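Local coordinates for protein putative deoxyribonuclease yjjV (Escherichia coli, PDB 1ZZM) that binds divalent metal ions and, as a TatD-type member of the metallo-dependent hydrolases, probably hydrolyses ester bonds, perhaps those of DNA, at residues Thr153-Phe159 and Leu172-Gly177. Residue numbers count along the deposited sequence, not the author numbering.
Sequences TGVVHGF and LGYKIG. With ZN (zinc ion), chain C.
The odd feature here is Thr153, which enters its strand with an unusual backbone (phi 38°, psi -127°) and sets its CB 3.6 Å from the centroid of the Tyr174 ring, almost on the ring normal, a CH-pi contact. With chi1 in the p well, its OG1 lies 2.8 Å from Gly173 O. Gly173 itself, phi 93°, ends helix 163-171 in a Schellman motif, and Tyr174 (chi1 m) then starts the run into the next strand. From there the two strands run parallel, their short axes 4.5 Å apart at -44°. Val155 pairs with Lys175 (CA to CA 4.3 Å) and Val156 with Ile176 (5.2 Å). Three nearly straight hydrogen bonds alternate between them: Lys175 N to Gly154 O, 2.8 Å; Val156 N to Lys175 O, 2.9 Å; Gly177 N to Val156 O, 3.0 Å. Val156 and Ile176 share the sheet face covered by Phe169 of helix 163-171; Val155 and Lys175 take the other. Gly177 lets the strands close up, since a CB there would clash with His157 CA, 4.2 Å from Gly177 CA. Past His157 the chain turns through Gly158 (46°/41°), so that Phe159 N bonds to Gly177 O at 3.2 Å, water 1 bridges Phe159 O and Gly177 O, and Phe159 CB meets Ile176 CG2 at 3.5 Å. His157 points away from Gly177, its ND1 held by Glu205 and its NE2 2.1 Å from the zinc that Glu97 and His133 also bind. This is a beta-alpha-beta unit of a TIM barrel, with a metal ligand at the C-terminal end of a strand, as in metallo-dependent hydrolases.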
loop_
_atom_site.group_PDB
_atom_site.type_symbol
_atom_site.label_atom_id
_atom_site.label_comp_id
_atom_site.label_asym_id
_atom_site.label_seq_id
_atom_site.Cartn_x
_atom_site.Cartn_y
_atom_site.Cartn_z
ATOM N N THR A 153 7.463 7.661 8.728
ATOM C CA THR A 153 7.619 6.303 8.250
ATOM C C THR A 153 6.644 5.933 7.128
ATOM O O THR A 153 6.615 6.631 6.119
ATOM C CB THR A 153 7.605 5.242 9.413
ATOM O OG1 THR A 153 6.328 5.223 10.067
ATOM C CG2 THR A 153 8.738 5.602 10.423
ATOM N N GLY A 154 5.907 4.836 7.286
ATOM C CA GLY A 154 5.025 4.384 6.224
ATOM C C GLY A 154 4.604 2.933 6.407
ATOM O O GLY A 154 4.595 2.412 7.529
ATOM N N VAL A 155 4.240 2.285 5.303
ATOM C CA VAL A 155 3.790 0.894 5.319
ATOM C C VAL A 155 4.538 0.104 4.238
ATOM O O VAL A 155 4.774 0.619 3.139
ATOM C CB VAL A 155 2.236 0.776 5.015
ATOM C CG1 VAL A 155 1.865 1.555 3.732
ATOM C CG2 VAL A 155 1.835 -0.698 4.856
ATOM N N VAL A 156 4.954 -1.113 4.566
ATOM C CA VAL A 156 5.544 -1.978 3.553
ATOM C C VAL A 156 4.317 -2.780 3.133
ATOM O O VAL A 156 3.851 -3.675 3.841
ATOM C CB VAL A 156 6.619 -2.906 4.105
ATOM C CG1 VAL A 156 7.052 -3.899 2.967
ATOM C CG2 VAL A 156 7.831 -2.061 4.521
ATOM N N HIS A 157 3.756 -2.433 1.984
ATOM C CA HIS A 157 2.518 -3.076 1.539
ATOM C C HIS A 157 2.667 -4.515 1.029
ATOM O O HIS A 157 3.772 -4.956 0.690
ATOM C CB HIS A 157 1.868 -2.198 0.466
ATOM C CG HIS A 157 1.953 -2.763 -0.919
ATOM N ND1 HIS A 157 1.082 -3.729 -1.386
ATOM C CD2 HIS A 157 2.848 -2.545 -1.914
ATOM C CE1 HIS A 157 1.441 -4.082 -2.612
ATOM N NE2 HIS A 157 2.505 -3.383 -2.954
ATOM N N GLY A 158 1.542 -5.238 1.019
ATOM C CA GLY A 158 1.492 -6.600 0.499
ATOM C C GLY A 158 2.624 -7.464 0.969
ATOM O O GLY A 158 3.156 -8.259 0.223
ATOM N N PHE A 159 2.964 -7.338 2.239
ATOM C CA PHE A 159 4.079 -8.075 2.777
ATOM C C PHE A 159 4.036 -9.596 2.681
ATOM O O PHE A 159 3.026 -10.235 3.000
ATOM C CB PHE A 159 4.291 -7.723 4.261
ATOM C CG PHE A 159 5.495 -8.403 4.873
ATOM C CD1 PHE A 159 6.766 -7.851 4.748
ATOM C CD2 PHE A 159 5.358 -9.636 5.525
ATOM C CE1 PHE A 159 7.897 -8.515 5.256
ATOM C CE2 PHE A 159 6.485 -10.299 6.033
ATOM C CZ PHE A 159 7.749 -9.737 5.893
ATOM N N LEU A 172 11.544 -0.341 12.870
ATOM C CA LEU A 172 11.933 0.937 12.261
ATOM C C LEU A 172 10.720 1.892 12.258
ATOM O O LEU A 172 10.809 3.025 11.773
ATOM C CB LEU A 172 12.451 0.725 10.824
ATOM C CG LEU A 172 13.825 0.060 10.842
ATOM C CD1 LEU A 172 14.265 -0.290 9.392
ATOM C CD2 LEU A 172 14.804 1.028 11.492
ATOM N N GLY A 173 9.586 1.411 12.777
ATOM C CA GLY A 173 8.375 2.215 12.867
ATOM C C GLY A 173 7.418 2.096 11.698
ATOM O O GLY A 173 6.455 2.855 11.592
ATOM N N TYR A 174 7.682 1.143 10.818
ATOM C CA TYR A 174 6.830 0.945 9.636
ATOM C C TYR A 174 5.697 -0.026 9.904
ATOM O O TYR A 174 5.792 -0.882 10.810
ATOM C CB TYR A 174 7.677 0.433 8.462
ATOM C CG TYR A 174 8.539 1.544 7.907
ATOM C CD1 TYR A 174 8.099 2.316 6.822
ATOM C CD2 TYR A 174 9.706 1.926 8.565
ATOM C CE1 TYR A 174 8.802 3.452 6.421
ATOM C CE2 TYR A 174 10.408 3.048 8.188
ATOM C CZ TYR A 174 9.944 3.811 7.115
ATOM O OH TYR A 174 10.614 4.946 6.763
ATOM N N LYS A 175 4.617 0.136 9.142
ATOM C CA LYS A 175 3.487 -0.770 9.266
ATOM C C LYS A 175 3.644 -1.862 8.226
ATOM O O LYS A 175 4.483 -1.758 7.323
ATOM C CB LYS A 175 2.185 -0.041 9.052
ATOM C CG LYS A 175 1.501 0.375 10.328
ATOM C CD LYS A 175 2.194 1.461 11.040
ATOM C CE LYS A 175 1.203 2.194 11.982
ATOM N NZ LYS A 175 1.447 1.913 13.439
ATOM N N ILE A 176 2.795 -2.884 8.340
ATOM C CA ILE A 176 2.837 -4.058 7.464
ATOM C C ILE A 176 1.458 -4.213 6.799
ATOM O O ILE A 176 0.441 -4.375 7.479
ATOM C CB ILE A 176 3.151 -5.365 8.293
ATOM C CG1 ILE A 176 4.529 -5.282 8.965
ATOM C CG2 ILE A 176 3.060 -6.629 7.405
ATOM C CD1 ILE A 176 5.743 -5.028 8.033
ATOM N N GLY A 177 1.431 -4.205 5.464
ATOM C CA GLY A 177 0.168 -4.333 4.763
ATOM C C GLY A 177 -0.248 -5.787 4.623
ATOM O O GLY A 177 0.504 -6.624 4.125
HETATM ZN ZN ZN C . 3.299 -3.216 -4.889
HETATM O O HOH W 1 0.349 -9.165 3.046
HETATM O O HOH W 2 1.974 -2.862 -6.396
HETATM O O HOH W 3 2.760 -5.534 -5.359
#